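Local coordinates for protein Tas1 (Pseudomonas aeruginosa, PDB 6OX6) that is a type VI secreted toxin that pyrophosphorylates adenosine nucleotides to (p)ppApp, draining ADP and ATP from competitor cells, at residues L343-V348 / A428-V433. Sequence-based numbering, arbitrary orientation.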
ATOM      1  N   LEU A 343      11.209   4.132   3.460  1.00 18.42           N
ATOM      2  CA  LEU A 343      11.114   5.321   2.632  1.00 15.76           C
ATOM      3  C   LEU A 343      10.541   6.532   3.368  1.00 16.33           C
ATOM      4  O   LEU A 343      10.406   7.585   2.754  1.00 19.02           O
ATOM      5  CB  LEU A 343      10.259   5.026   1.398  1.00 15.23           C
ATOM      6  CG  LEU A 343      10.667   3.807   0.539  1.00 20.29           C
ATOM      7  CD1 LEU A 343       9.845   3.815  -0.787  1.00 17.58           C
ATOM      8  CD2 LEU A 343      12.126   3.740   0.253  1.00 22.17           C
ATOM      9  N   GLY A 344      10.198   6.416   4.646  1.00 17.85           N
ATOM     10  CA  GLY A 344       9.818   7.587   5.430  1.00 19.53           C
ATOM     11  C   GLY A 344       8.468   8.185   5.107  1.00 20.71           C
ATOM     12  O   GLY A 344       8.167   9.298   5.562  1.00 20.32           O
ATOM     13  N   TYR A 345       7.625   7.467   4.377  1.00 17.98           N
ATOM     14  CA  TYR A 345       6.301   7.966   4.064  1.00 18.14           C
ATOM     15  C   TYR A 345       5.414   7.907   5.315  1.00 20.52           C
ATOM     16  O   TYR A 345       5.690   7.166   6.263  1.00 23.01           O
ATOM     17  CB  TYR A 345       5.710   7.141   2.906  1.00 18.24           C
ATOM     18  CG  TYR A 345       4.324   7.567   2.429  1.00 26.11           C
ATOM     19  CD1 TYR A 345       3.249   6.698   2.523  1.00 38.25           C
ATOM     20  CD2 TYR A 345       4.104   8.836   1.907  1.00 27.44           C
ATOM     21  CE1 TYR A 345       1.970   7.077   2.097  1.00 44.64           C
ATOM     22  CE2 TYR A 345       2.846   9.229   1.471  1.00 36.30           C
ATOM     23  CZ  TYR A 345       1.789   8.335   1.565  1.00 46.81           C
ATOM     24  OH  TYR A 345       0.535   8.692   1.159  1.00 56.55           O
ATOM     25  N   SER A 346       4.371   8.746   5.344  1.00 20.49           N
ATOM     26  CA  SER A 346       3.360   8.654   6.396  1.00 28.29           C
ATOM     27  C   SER A 346       1.974   8.827   5.792  1.00 26.76           C
ATOM     28  O   SER A 346       1.806   9.484   4.767  1.00 25.97           O
ATOM     29  CB  SER A 346       3.579   9.689   7.525  1.00 34.95           C
ATOM     30  OG  SER A 346       3.743  10.994   6.998  1.00 36.13           O
ATOM     31  N   GLY A 347       0.985   8.215   6.425  1.00 29.75           N
ATOM     32  CA  GLY A 347      -0.356   8.173   5.877  1.00 26.82           C
ATOM     33  C   GLY A 347      -1.118   6.997   6.458  1.00 29.39           C
ATOM     34  O   GLY A 347      -0.608   6.240   7.278  1.00 26.95           O
ATOM     35  N   VAL A 348      -2.358   6.853   6.008  1.00 30.16           N
ATOM     36  CA  VAL A 348      -3.234   5.789   6.482  1.00 29.00           C
ATOM     37  C   VAL A 348      -3.735   5.016   5.286  1.00 27.78           C
ATOM     38  O   VAL A 348      -4.093   5.609   4.262  1.00 28.31           O
ATOM     39  CB  VAL A 348      -4.434   6.328   7.286  1.00 28.09           C
ATOM     40  CG1 VAL A 348      -5.440   5.195   7.609  1.00 30.20           C
ATOM     41  CG2 VAL A 348      -3.942   7.002   8.519  1.00 29.30           C
ATOM     42  N   ALA A 428      14.744  11.629   4.096  1.00 22.44           N
ATOM     43  CA  ALA A 428      15.124  13.028   4.271  1.00 28.00           C
ATOM     44  C   ALA A 428      14.127  13.948   3.568  1.00 25.87           C
ATOM     45  O   ALA A 428      13.796  15.028   4.073  1.00 25.78           O
ATOM     46  CB  ALA A 428      16.542  13.245   3.753  1.00 30.03           C
ATOM     47  N   TYR A 429      13.606  13.517   2.415  1.00 23.22           N
ATOM     48  CA  TYR A 429      12.659  14.351   1.683  1.00 21.45           C
ATOM     49  C   TYR A 429      11.365  14.496   2.462  1.00 21.94           C
ATOM     50  O   TYR A 429      10.910  15.615   2.734  1.00 25.49           O
ATOM     51  CB  TYR A 429      12.401  13.745   0.297  1.00 22.92           C
ATOM     52  CG  TYR A 429      11.327  14.442  -0.520  1.00 23.43           C
ATOM     53  CD1 TYR A 429      11.572  15.671  -1.155  1.00 20.05           C
ATOM     54  CD2 TYR A 429      10.085  13.840  -0.707  1.00 21.67           C
ATOM     55  CE1 TYR A 429      10.575  16.287  -1.927  1.00 21.07           C
ATOM     56  CE2 TYR A 429       9.095  14.450  -1.455  1.00 19.79           C
ATOM     57  CZ  TYR A 429       9.337  15.663  -2.050  1.00 22.21           C
ATOM     58  OH  TYR A 429       8.315  16.210  -2.799  1.00 23.55           O
ATOM     59  N   TYR A 430      10.751  13.375   2.823  1.00 18.63           N
ATOM     60  CA  TYR A 430       9.487  13.434   3.550  1.00 18.74           C
ATOM     61  C   TYR A 430       9.640  14.094   4.906  1.00 21.25           C
ATOM     62  O   TYR A 430       8.683  14.696   5.397  1.00 24.97           O
ATOM     63  CB  TYR A 430       8.931  12.038   3.744  1.00 18.26           C
ATOM     64  CG  TYR A 430       8.241  11.489   2.519  1.00 18.35           C
ATOM     65  CD1 TYR A 430       7.301  12.253   1.812  1.00 16.27           C
ATOM     66  CD2 TYR A 430       8.514  10.204   2.071  1.00 17.74           C
ATOM     67  CE1 TYR A 430       6.641  11.724   0.680  1.00 15.88           C
ATOM     68  CE2 TYR A 430       7.839   9.663   0.962  1.00 15.87           C
ATOM     69  CZ  TYR A 430       6.918  10.434   0.282  1.00 17.83           C
ATOM     70  OH  TYR A 430       6.277   9.862  -0.814  1.00 22.02           O
ATOM     71  N   ASP A 431      10.813  13.953   5.541  1.00 23.03           N
ATOM     72  CA  ASP A 431      11.055  14.635   6.814  1.00 32.25           C
ATOM     73  C   ASP A 431      11.071  16.144   6.645  1.00 33.81           C
ATOM     74  O   ASP A 431      10.556  16.875   7.503  1.00 32.32           O
ATOM     75  CB  ASP A 431      12.377  14.181   7.425  1.00 41.12           C
ATOM     76  CG  ASP A 431      12.252  12.865   8.160  1.00 49.40           C
ATOM     77  OD1 ASP A 431      11.108  12.378   8.330  1.00 47.84           O
ATOM     78  OD2 ASP A 431      13.303  12.319   8.566  1.00 55.00           O
ATOM     79  N   ALA A 432      11.696  16.641   5.572  1.00 30.73           N
ATOM     80  CA  ALA A 432      11.677  18.083   5.350  1.00 33.10           C
ATOM     81  C   ALA A 432      10.248  18.579   5.159  1.00 33.31           C
ATOM     82  O   ALA A 432       9.883  19.643   5.664  1.00 36.71           O
ATOM     83  CB  ALA A 432      12.549  18.459   4.152  1.00 30.84           C
ATOM     84  N   VAL A 433       9.407  17.805   4.468  1.00 27.16           N
ATOM     85  CA  VAL A 433       8.016  18.218   4.297  1.00 29.16           C
ATOM     86  C   VAL A 433       7.331  18.377   5.652  1.00 33.64           C
ATOM     87  O   VAL A 433       6.631  19.364   5.901  1.00 35.69           O
ATOM     88  CB  VAL A 433       7.255  17.211   3.416  1.00 25.86           C
ATOM     89  CG1 VAL A 433       5.853  17.693   3.273  1.00 26.61           C
ATOM     90  CG2 VAL A 433       7.932  17.051   2.029  1.00 21.64           C
TER
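Y430 carries nearly all of this contact, reaching from helix 419-435 to L343, G344 and Y345. Just before it, Y429 lays CD2 over one face of the Y430 ring, near the rim. The CB of Y430 packs 3.4 Å from the carbonyl O of G344. With CG anti to the carbonyl carbon (chi1 -79°), the ring is sent out from the helix, across the 343-345 backbone and toward the Y345 side chain. Y430 CD2, at the ring edge, meets L343 O near the ring plane, at 3.3 Å. S426 OG hydrogen-bonds to the same L343 O. Farther out, Y430 CZ lies 3.6 Å from Y345 CD2. Y430 OH is likewise 3.6 Å from Y345 CD2. The two rings meet obliquely, planes at 55° and centroids 5.5 Å apart. Y345 CB touches the Y430 ring too, 3.8 Å from Y430 CE2. Y345 and Y430 both rest on M369 and K373 of helix 367-373. The contact thus joins the C-terminal helix to the loop leading into strand 347-353, an inner strand of the mixed five-stranded sheet. No hydrogen bond links the two segments directly. R434, just beyond V433, bridges them instead, with a salt bridge to D431 and hydrogen bonds to G344 O and S346 OG.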